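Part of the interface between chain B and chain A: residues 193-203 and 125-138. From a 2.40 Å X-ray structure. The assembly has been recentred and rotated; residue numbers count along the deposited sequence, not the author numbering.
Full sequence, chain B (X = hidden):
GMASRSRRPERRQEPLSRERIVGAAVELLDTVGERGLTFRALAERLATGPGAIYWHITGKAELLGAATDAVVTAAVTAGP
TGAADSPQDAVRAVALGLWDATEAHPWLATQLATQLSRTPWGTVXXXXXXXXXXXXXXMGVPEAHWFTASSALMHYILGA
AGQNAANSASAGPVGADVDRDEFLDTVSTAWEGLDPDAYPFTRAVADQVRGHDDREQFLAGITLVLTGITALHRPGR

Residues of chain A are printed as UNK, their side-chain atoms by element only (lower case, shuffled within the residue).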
ATOM      1  N   GLY B 193      -7.675  25.910  -4.392  1.00 49.76           N
ATOM      2  CA  GLY B 193      -7.754  26.585  -5.677  1.00 49.38           C
ATOM      3  C   GLY B 193      -8.625  25.852  -6.685  1.00 48.69           C
ATOM      4  O   GLY B 193      -8.736  26.269  -7.832  1.00 48.70           O
ATOM      5  N   LEU B 194      -9.248  24.755  -6.263  1.00 48.20           N
ATOM      6  CA  LEU B 194     -10.099  23.978  -7.160  1.00 47.22           C
ATOM      7  C   LEU B 194     -11.492  24.593  -7.254  1.00 47.36           C
ATOM      8  O   LEU B 194     -11.978  25.204  -6.302  1.00 46.95           O
ATOM      9  CB  LEU B 194     -10.201  22.527  -6.671  1.00 45.13           C
ATOM     10  CG  LEU B 194      -8.981  21.599  -6.746  1.00 44.56           C
ATOM     11  CD1 LEU B 194      -9.237  20.355  -5.883  1.00 43.45           C
ATOM     12  CD2 LEU B 194      -8.700  21.210  -8.196  1.00 41.12           C
ATOM     13  N   ASP B 195     -12.134  24.427  -8.404  1.00 47.89           N
ATOM     14  CA  ASP B 195     -13.470  24.976  -8.600  1.00 49.95           C
ATOM     15  C   ASP B 195     -14.446  24.412  -7.564  1.00 51.25           C
ATOM     16  O   ASP B 195     -14.646  23.193  -7.482  1.00 50.32           O
ATOM     17  CB  ASP B 195     -13.975  24.675 -10.016  1.00 49.50           C
ATOM     18  CG  ASP B 195     -15.339  25.282 -10.282  1.00 51.40           C
ATOM     19  OD1 ASP B 195     -16.364  24.599 -10.056  1.00 53.15           O
ATOM     20  OD2 ASP B 195     -15.390  26.457 -10.703  1.00 53.68           O
ATOM     21  N   PRO B 196     -15.075  25.304  -6.768  1.00 52.16           N
ATOM     22  CA  PRO B 196     -16.040  24.956  -5.713  1.00 52.11           C
ATOM     23  C   PRO B 196     -17.273  24.197  -6.177  1.00 52.10           C
ATOM     24  O   PRO B 196     -17.863  23.441  -5.404  1.00 53.43           O
ATOM     25  CB  PRO B 196     -16.388  26.315  -5.093  1.00 52.19           C
ATOM     26  CG  PRO B 196     -16.218  27.270  -6.250  1.00 52.60           C
ATOM     27  CD  PRO B 196     -14.933  26.770  -6.885  1.00 51.75           C
ATOM     28  N   ASP B 197     -17.676  24.393  -7.427  1.00 51.23           N
ATOM     29  CA  ASP B 197     -18.845  23.690  -7.933  1.00 50.74           C
ATOM     30  C   ASP B 197     -18.504  22.294  -8.452  1.00 49.99           C
ATOM     31  O   ASP B 197     -19.328  21.375  -8.397  1.00 49.26           O
ATOM     32  CB  ASP B 197     -19.518  24.502  -9.040  1.00 52.80           C
ATOM     33  CG  ASP B 197     -20.467  25.559  -8.496  1.00 55.67           C
ATOM     34  OD1 ASP B 197     -21.439  25.895  -9.206  1.00 57.51           O
ATOM     35  OD2 ASP B 197     -20.251  26.058  -7.367  1.00 57.39           O
ATOM     36  N   ALA B 198     -17.283  22.142  -8.952  1.00 47.63           N
ATOM     37  CA  ALA B 198     -16.844  20.862  -9.485  1.00 46.46           C
ATOM     38  C   ALA B 198     -16.324  19.956  -8.376  1.00 43.79           C
ATOM     39  O   ALA B 198     -16.489  18.745  -8.431  1.00 44.10           O
ATOM     40  CB  ALA B 198     -15.753  21.079 -10.562  1.00 45.88           C
ATOM     41  N   TYR B 199     -15.706  20.558  -7.365  1.00 42.63           N
ATOM     42  CA  TYR B 199     -15.150  19.810  -6.245  1.00 40.96           C
ATOM     43  C   TYR B 199     -15.709  20.290  -4.913  1.00 41.65           C
ATOM     44  O   TYR B 199     -14.978  20.862  -4.100  1.00 41.68           O
ATOM     45  CB  TYR B 199     -13.629  19.947  -6.196  1.00 37.27           C
ATOM     46  CG  TYR B 199     -12.894  19.442  -7.403  1.00 34.05           C
ATOM     47  CD1 TYR B 199     -12.762  20.235  -8.541  1.00 34.37           C
ATOM     48  CD2 TYR B 199     -12.290  18.179  -7.398  1.00 34.04           C
ATOM     49  CE1 TYR B 199     -12.030  19.790  -9.654  1.00 33.94           C
ATOM     50  CE2 TYR B 199     -11.562  17.719  -8.500  1.00 34.23           C
ATOM     51  CZ  TYR B 199     -11.433  18.530  -9.622  1.00 35.27           C
ATOM     52  OH  TYR B 199     -10.667  18.112 -10.686  1.00 35.99           O
ATOM     53  N   PRO B 200     -17.010  20.062  -4.666  1.00 42.58           N
ATOM     54  CA  PRO B 200     -17.613  20.498  -3.399  1.00 43.10           C
ATOM     55  C   PRO B 200     -17.029  19.766  -2.171  1.00 42.66           C
ATOM     56  O   PRO B 200     -16.846  20.365  -1.110  1.00 42.20           O
ATOM     57  CB  PRO B 200     -19.103  20.225  -3.617  1.00 42.10           C
ATOM     58  CG  PRO B 200     -19.096  19.045  -4.564  1.00 41.39           C
ATOM     59  CD  PRO B 200     -18.009  19.413  -5.538  1.00 42.53           C
ATOM     60  N   PHE B 201     -16.721  18.480  -2.316  1.00 41.52           N
ATOM     61  CA  PHE B 201     -16.150  17.740  -1.192  1.00 41.05           C
ATOM     62  C   PHE B 201     -14.704  18.152  -0.922  1.00 41.41           C
ATOM     63  O   PHE B 201     -14.348  18.532   0.199  1.00 41.54           O
ATOM     64  CB  PHE B 201     -16.172  16.233  -1.454  1.00 39.55           C
ATOM     65  CG  PHE B 201     -15.440  15.429  -0.408  1.00 40.92           C
ATOM     66  CD1 PHE B 201     -16.062  15.085   0.796  1.00 41.99           C
ATOM     67  CD2 PHE B 201     -14.112  15.052  -0.604  1.00 40.53           C
ATOM     68  CE1 PHE B 201     -15.371  14.378   1.790  1.00 40.19           C
ATOM     69  CE2 PHE B 201     -13.409  14.345   0.386  1.00 40.58           C
ATOM     70  CZ  PHE B 201     -14.043  14.009   1.582  1.00 39.95           C
ATOM     71  N   THR B 202     -13.870  18.058  -1.953  1.00 40.78           N
ATOM     72  CA  THR B 202     -12.458  18.379  -1.822  1.00 41.41           C
ATOM     73  C   THR B 202     -12.219  19.805  -1.345  1.00 41.68           C
ATOM     74  O   THR B 202     -11.267  20.066  -0.607  1.00 41.23           O
ATOM     75  CB  THR B 202     -11.713  18.126  -3.148  1.00 41.43           C
ATOM     76  OG1 THR B 202     -11.907  16.768  -3.545  1.00 40.46           O
ATOM     77  CG2 THR B 202     -10.224  18.363  -2.983  1.00 42.47           C
ATOM     78  N   ARG B 203     -13.088  20.727  -1.750  1.00 43.14           N
ATOM     79  CA  ARG B 203     -12.959  22.115  -1.326  1.00 43.63           C
ATOM     80  C   ARG B 203     -13.332  22.214   0.137  1.00 42.58           C
ATOM     81  O   ARG B 203     -12.690  22.921   0.920  1.00 42.53           O
ATOM     82  CB  ARG B 203     -13.862  23.011  -2.174  1.00 47.57           C
ATOM     83  CG  ARG B 203     -13.202  23.447  -3.465  1.00 50.91           C
ATOM     84  CD  ARG B 203     -12.077  24.419  -3.157  1.00 55.65           C
ATOM     85  NE  ARG B 203     -12.566  25.795  -3.074  1.00 60.00           N
ATOM     86  CZ  ARG B 203     -12.027  26.743  -2.314  1.00 61.33           C
ATOM     87  NH1 ARG B 203     -10.975  26.471  -1.552  1.00 63.31           N
ATOM     88  NH2 ARG B 203     -12.534  27.969  -2.324  1.00 60.74           N
TER
ATOM     89  N   UNK A 125      -5.017  12.637  -7.392  1.00 43.97           N
ATOM     90  CA  UNK A 125      -5.369  12.552  -5.984  1.00 43.25           C
ATOM     91  C   UNK A 125      -6.711  13.215  -5.676  1.00 43.40           C
ATOM     92  O   UNK A 125      -7.636  12.556  -5.196  1.00 43.72           O
ATOM     93  c   UNK A 125      -4.272  13.161  -5.131  1.00 41.88           C
ATOM     94  N   UNK A 126      -6.843  14.527  -5.952  1.00 42.57           N
ATOM     95  CA  UNK A 126      -8.110  15.215  -5.673  1.00 42.16           C
ATOM     96  C   UNK A 126      -9.332  14.609  -6.364  1.00 40.95           C
ATOM     97  O   UNK A 126     -10.439  14.674  -5.840  1.00 40.59           O
ATOM     98  c   UNK A 126      -6.744  16.508  -7.129  1.00 41.57           C
ATOM     99  c   UNK A 126      -5.859  15.461  -6.525  1.00 41.41           C
ATOM    100  c   UNK A 126      -7.825  16.661  -6.108  1.00 41.51           C
ATOM    101  N   UNK A 127      -9.141  14.019  -7.534  1.00 40.40           N
ATOM    102  CA  UNK A 127     -10.271  13.407  -8.232  1.00 40.57           C
ATOM    103  C   UNK A 127     -10.734  12.104  -7.548  1.00 39.60           C
ATOM    104  O   UNK A 127     -11.929  11.821  -7.484  1.00 39.39           O
ATOM    105  c   UNK A 127      -9.906  13.174  -9.700  1.00 39.04           C
ATOM    106  n   UNK A 127      -9.140  17.151 -14.250  1.00 40.46           N
ATOM    107  c   UNK A 127      -9.888  14.479 -10.471  1.00 40.87           C
ATOM    108  n   UNK A 127      -7.803  15.290 -14.097  1.00 37.62           N
ATOM    109  n   UNK A 127      -9.534  15.594 -12.603  1.00 42.08           N
ATOM    110  c   UNK A 127      -9.277  14.371 -11.852  1.00 40.33           C
ATOM    111  c   UNK A 127      -8.828  16.006 -13.655  1.00 41.67           C
ATOM    112  N   UNK A 128      -9.786  11.331  -7.028  1.00 38.83           N
ATOM    113  CA  UNK A 128     -10.115  10.095  -6.330  1.00 39.27           C
ATOM    114  C   UNK A 128     -10.787  10.504  -5.035  1.00 37.89           C
ATOM    115  O   UNK A 128     -11.806   9.952  -4.643  1.00 36.47           O
ATOM    116  c   UNK A 128      -8.834   8.275  -8.266  1.00 44.53           C
ATOM    117  c   UNK A 128      -8.867   9.265  -5.943  1.00 39.00           C
ATOM    118  c   UNK A 128      -8.037   8.940  -7.175  1.00 40.91           C
ATOM    119  c   UNK A 128      -9.307   7.996  -5.239  1.00 36.58           C
ATOM    120  N   UNK A 129     -10.190  11.482  -4.368  1.00 38.07           N
ATOM    121  CA  UNK A 129     -10.734  11.959  -3.115  1.00 38.11           C
ATOM    122  C   UNK A 129     -12.128  12.547  -3.261  1.00 38.14           C
ATOM    123  O   UNK A 129     -12.960  12.390  -2.378  1.00 36.57           O
ATOM    124  c   UNK A 129      -9.307  12.240  -0.104  1.00 41.05           C
ATOM    125  c   UNK A 129      -6.861  11.116  -0.860  1.00 43.12           C
ATOM    126  c   UNK A 129      -7.290  11.021   0.474  1.00 43.65           C
ATOM    127  c   UNK A 129      -9.785  12.961  -2.462  1.00 39.41           C
ATOM    128  c   UNK A 129      -8.890  12.335  -1.431  1.00 41.55           C
ATOM    129  c   UNK A 129      -8.516  11.586   0.849  1.00 43.36           C
ATOM    130  c   UNK A 129      -7.662  11.767  -1.798  1.00 42.54           C
ATOM    131  N   UNK A 130     -12.394  13.215  -4.378  1.00 38.42           N
ATOM    132  CA  UNK A 130     -13.720  13.779  -4.601  1.00 38.59           C
ATOM    133  C   UNK A 130     -14.719  12.627  -4.777  1.00 38.34           C
ATOM    134  O   UNK A 130     -15.811  12.663  -4.244  1.00 38.58           O
ATOM    135  o   UNK A 130     -14.343  17.048  -4.487  1.00 34.55           O
ATOM    136  c   UNK A 130     -13.715  14.657  -5.853  1.00 38.57           C
ATOM    137  c   UNK A 130     -15.289  16.513  -5.085  1.00 36.23           C
ATOM    138  o   UNK A 130     -16.468  16.857  -4.893  1.00 37.23           O
ATOM    139  c   UNK A 130     -15.005  15.422  -6.113  1.00 37.00           C
ATOM    140  N   UNK A 131     -14.320  11.608  -5.528  1.00 38.30           N
ATOM    141  CA  UNK A 131     -15.162  10.448  -5.782  1.00 38.74           C
ATOM    142  C   UNK A 131     -15.536   9.730  -4.485  1.00 38.92           C
ATOM    143  O   UNK A 131     -16.702   9.408  -4.270  1.00 40.63           O
ATOM    144  o   UNK A 131     -14.090  10.067  -7.931  1.00 39.54           O
ATOM    145  c   UNK A 131     -14.438   9.461  -6.702  1.00 39.58           C
ATOM    146  N   UNK A 132     -14.546   9.467  -3.636  1.00 38.51           N
ATOM    147  CA  UNK A 132     -14.787   8.786  -2.373  1.00 36.04           C
ATOM    148  C   UNK A 132     -15.546   9.682  -1.390  1.00 35.38           C
ATOM    149  O   UNK A 132     -16.523   9.244  -0.772  1.00 34.03           O
ATOM    150  c   UNK A 132     -13.304   6.078  -2.816  1.00 28.84           C
ATOM    151  c   UNK A 132     -12.599   7.398  -2.622  1.00 33.90           C
ATOM    152  c   UNK A 132     -11.226   7.193  -1.958  1.00 31.01           C
ATOM    153  c   UNK A 132     -13.461   8.335  -1.760  1.00 33.45           C
ATOM    154  N   UNK A 133     -15.104  10.933  -1.266  1.00 34.79           N
ATOM    155  CA  UNK A 133     -15.726  11.873  -0.343  1.00 34.64           C
ATOM    156  C   UNK A 133     -17.235  12.057  -0.455  1.00 36.51           C
ATOM    157  O   UNK A 133     -17.954  12.028   0.555  1.00 32.67           O
ATOM    158  N   UNK A 134     -17.723  12.251  -1.681  1.00 36.79           N
ATOM    159  CA  UNK A 134     -19.155  12.438  -1.907  1.00 37.06           C
ATOM    160  C   UNK A 134     -19.962  11.268  -1.363  1.00 35.08           C
ATOM    161  O   UNK A 134     -21.069  11.456  -0.866  1.00 33.91           O
ATOM    162  c   UNK A 134     -19.389  14.079  -5.448  1.00 46.30           C
ATOM    163  n   UNK A 134     -19.898  14.958  -8.067  1.00 50.57           N
ATOM    164  c   UNK A 134     -18.943  13.917  -4.004  1.00 43.91           C
ATOM    165  c   UNK A 134     -19.456  12.608  -3.405  1.00 40.29           C
ATOM    166  c   UNK A 134     -18.983  15.599  -7.341  1.00 51.46           C
ATOM    167  n   UNK A 134     -18.727  15.205  -6.097  1.00 48.45           N
ATOM    168  n   UNK A 134     -18.314  16.625  -7.866  1.00 52.98           N
ATOM    169  N   UNK A 135     -19.406  10.064  -1.461  1.00 32.30           N
ATOM    170  CA  UNK A 135     -20.082   8.879  -0.965  1.00 32.44           C
ATOM    171  C   UNK A 135     -20.051   8.852   0.564  1.00 31.98           C
ATOM    172  O   UNK A 135     -21.012   8.440   1.199  1.00 33.47           O
ATOM    173  c   UNK A 135     -19.463   7.620  -3.116  1.00 32.15           C
ATOM    174  c   UNK A 135     -19.438   7.627  -1.565  1.00 32.31           C
ATOM    175  c   UNK A 135     -20.845   7.967  -3.701  1.00 32.25           C
ATOM    176  n   UNK A 135     -20.851   8.724  -4.783  1.00 32.68           N
ATOM    177  o   UNK A 135     -21.879   7.556  -3.183  1.00 31.13           O
ATOM    178  N   UNK A 136     -18.952   9.318   1.145  1.00 31.17           N
ATOM    179  CA  UNK A 136     -18.803   9.384   2.592  1.00 30.41           C
ATOM    180  C   UNK A 136     -19.847  10.354   3.139  1.00 30.54           C
ATOM    181  O   UNK A 136     -20.487  10.088   4.152  1.00 30.73           O
ATOM    182  c   UNK A 136     -16.390   8.718   2.757  1.00 29.49           C
ATOM    183  c   UNK A 136     -17.377   9.857   2.975  1.00 30.33           C
ATOM    184  c   UNK A 136     -17.335  10.314   4.409  1.00 29.23           C
ATOM    185  N   UNK A 137     -20.020  11.480   2.468  1.00 30.70           N
ATOM    186  CA  UNK A 137     -21.027  12.448   2.896  1.00 33.76           C
ATOM    187  C   UNK A 137     -22.422  11.823   2.749  1.00 32.71           C
ATOM    188  O   UNK A 137     -23.262  11.955   3.629  1.00 33.59           O
ATOM    189  c   UNK A 137     -20.969  13.719   2.043  1.00 35.06           C
ATOM    190  c   UNK A 137     -19.626  14.403   1.999  1.00 37.44           C
ATOM    191  c   UNK A 137     -19.668  15.695   1.201  1.00 38.20           C
ATOM    192  o   UNK A 137     -19.938  15.693   0.003  1.00 37.52           O
ATOM    193  n   UNK A 137     -19.409  16.814   1.873  1.00 40.93           N
ATOM    194  N   UNK A 138     -22.665  11.129   1.644  1.00 32.54           N
ATOM    195  CA  UNK A 138     -23.974  10.508   1.437  1.00 32.86           C
ATOM    196  C   UNK A 138     -24.253   9.471   2.534  1.00 32.84           C
ATOM    197  O   UNK A 138     -25.402   9.179   2.850  1.00 31.04           O
ATOM    198  c   UNK A 138     -24.036   9.852   0.054  1.00 32.27           C
TER

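Position 125 carries a single side-chain carbon, far from chain B: alanine, A125(A). At 126 three carbons close a ring onto the backbone nitrogen, and CB lies 4.0 Å from CD1 of L194(B): proline, P126(A), whose compact ring suits this apolar contact. Position 127 has three carbons, a nitrogen, then a carbon bearing two more nitrogens, and the first of these nitrogens lies 3.4 Å from OH of Y199(B): arginine, R127(A), whose long chain lets its end approach chain B, where NE gives a weak hydrogen bond.

Position 128, four carbons forked at the first with one arm two carbons long, is isoleucine, I128(A); it points away and is buried elsewhere in the structure. Position 129 has one carbon and a six-carbon ring without oxygen, and its backbone O lies 3.4 Å from CD2 of F201(B): phenylalanine, F129(A), whose ring leads away.

At 130, three carbons end in two oxygens, one 2.6 Å from OG1 of T202(B) and the other 3.1 Å from N of F201(B). This is glutamate, E130(A), whose carboxylate offers two acceptors where chain B presents donors. Position 131, one carbon and one oxygen, is serine; OG of S131(A) bonds back to O of R127(A) at 2.8 Å. Position 132, four carbons forked at the second, is leucine, L132(A), its end turned away.

Position 133 has no side-chain atoms, and its CA sits 3.1 Å from the centroid of the F201(B) ring, over its face in a CH-pi contact: glycine, G133(A). A CB here would clash with CD2 of F201(B).

Position 134 repeats the pattern of 127, and one of its two terminal nitrogens reaches within 2.9 Å of O of A198(B): arginine, R134(A). Its NE forms a salt bridge with OE2 of E130(A) at 3.0 Å. Position 135, three carbons, the third with one oxygen and one nitrogen, fits glutamine, Q135(A), out of reach. Position 136, one carbon carrying two more, is valine, V136(A), pointing toward chain B without close contact. Position 137 shares the pattern of 135, its third carbon 3.7 Å from CD1 of F201(B), at the ring edge: glutamine, Q137(A). Position 138, one carbon, is alanine, A138(A), beyond reach.

The contact sets a knob from the start of the chain B helix, F201(B), into a hole on the chain A helix, among F129(A), E130(A), G133(A) and Q137(A). Beside it, E130(A) meets the first turn of the chain B helix: OE2 accepts from N of F201(B), and OE1 from both OG1 and N of T202(B), the latter at 2.8 Å. R134(A) balances the charge of this carboxylate.

Chain A (125-138) APRIFESLGRQVQA
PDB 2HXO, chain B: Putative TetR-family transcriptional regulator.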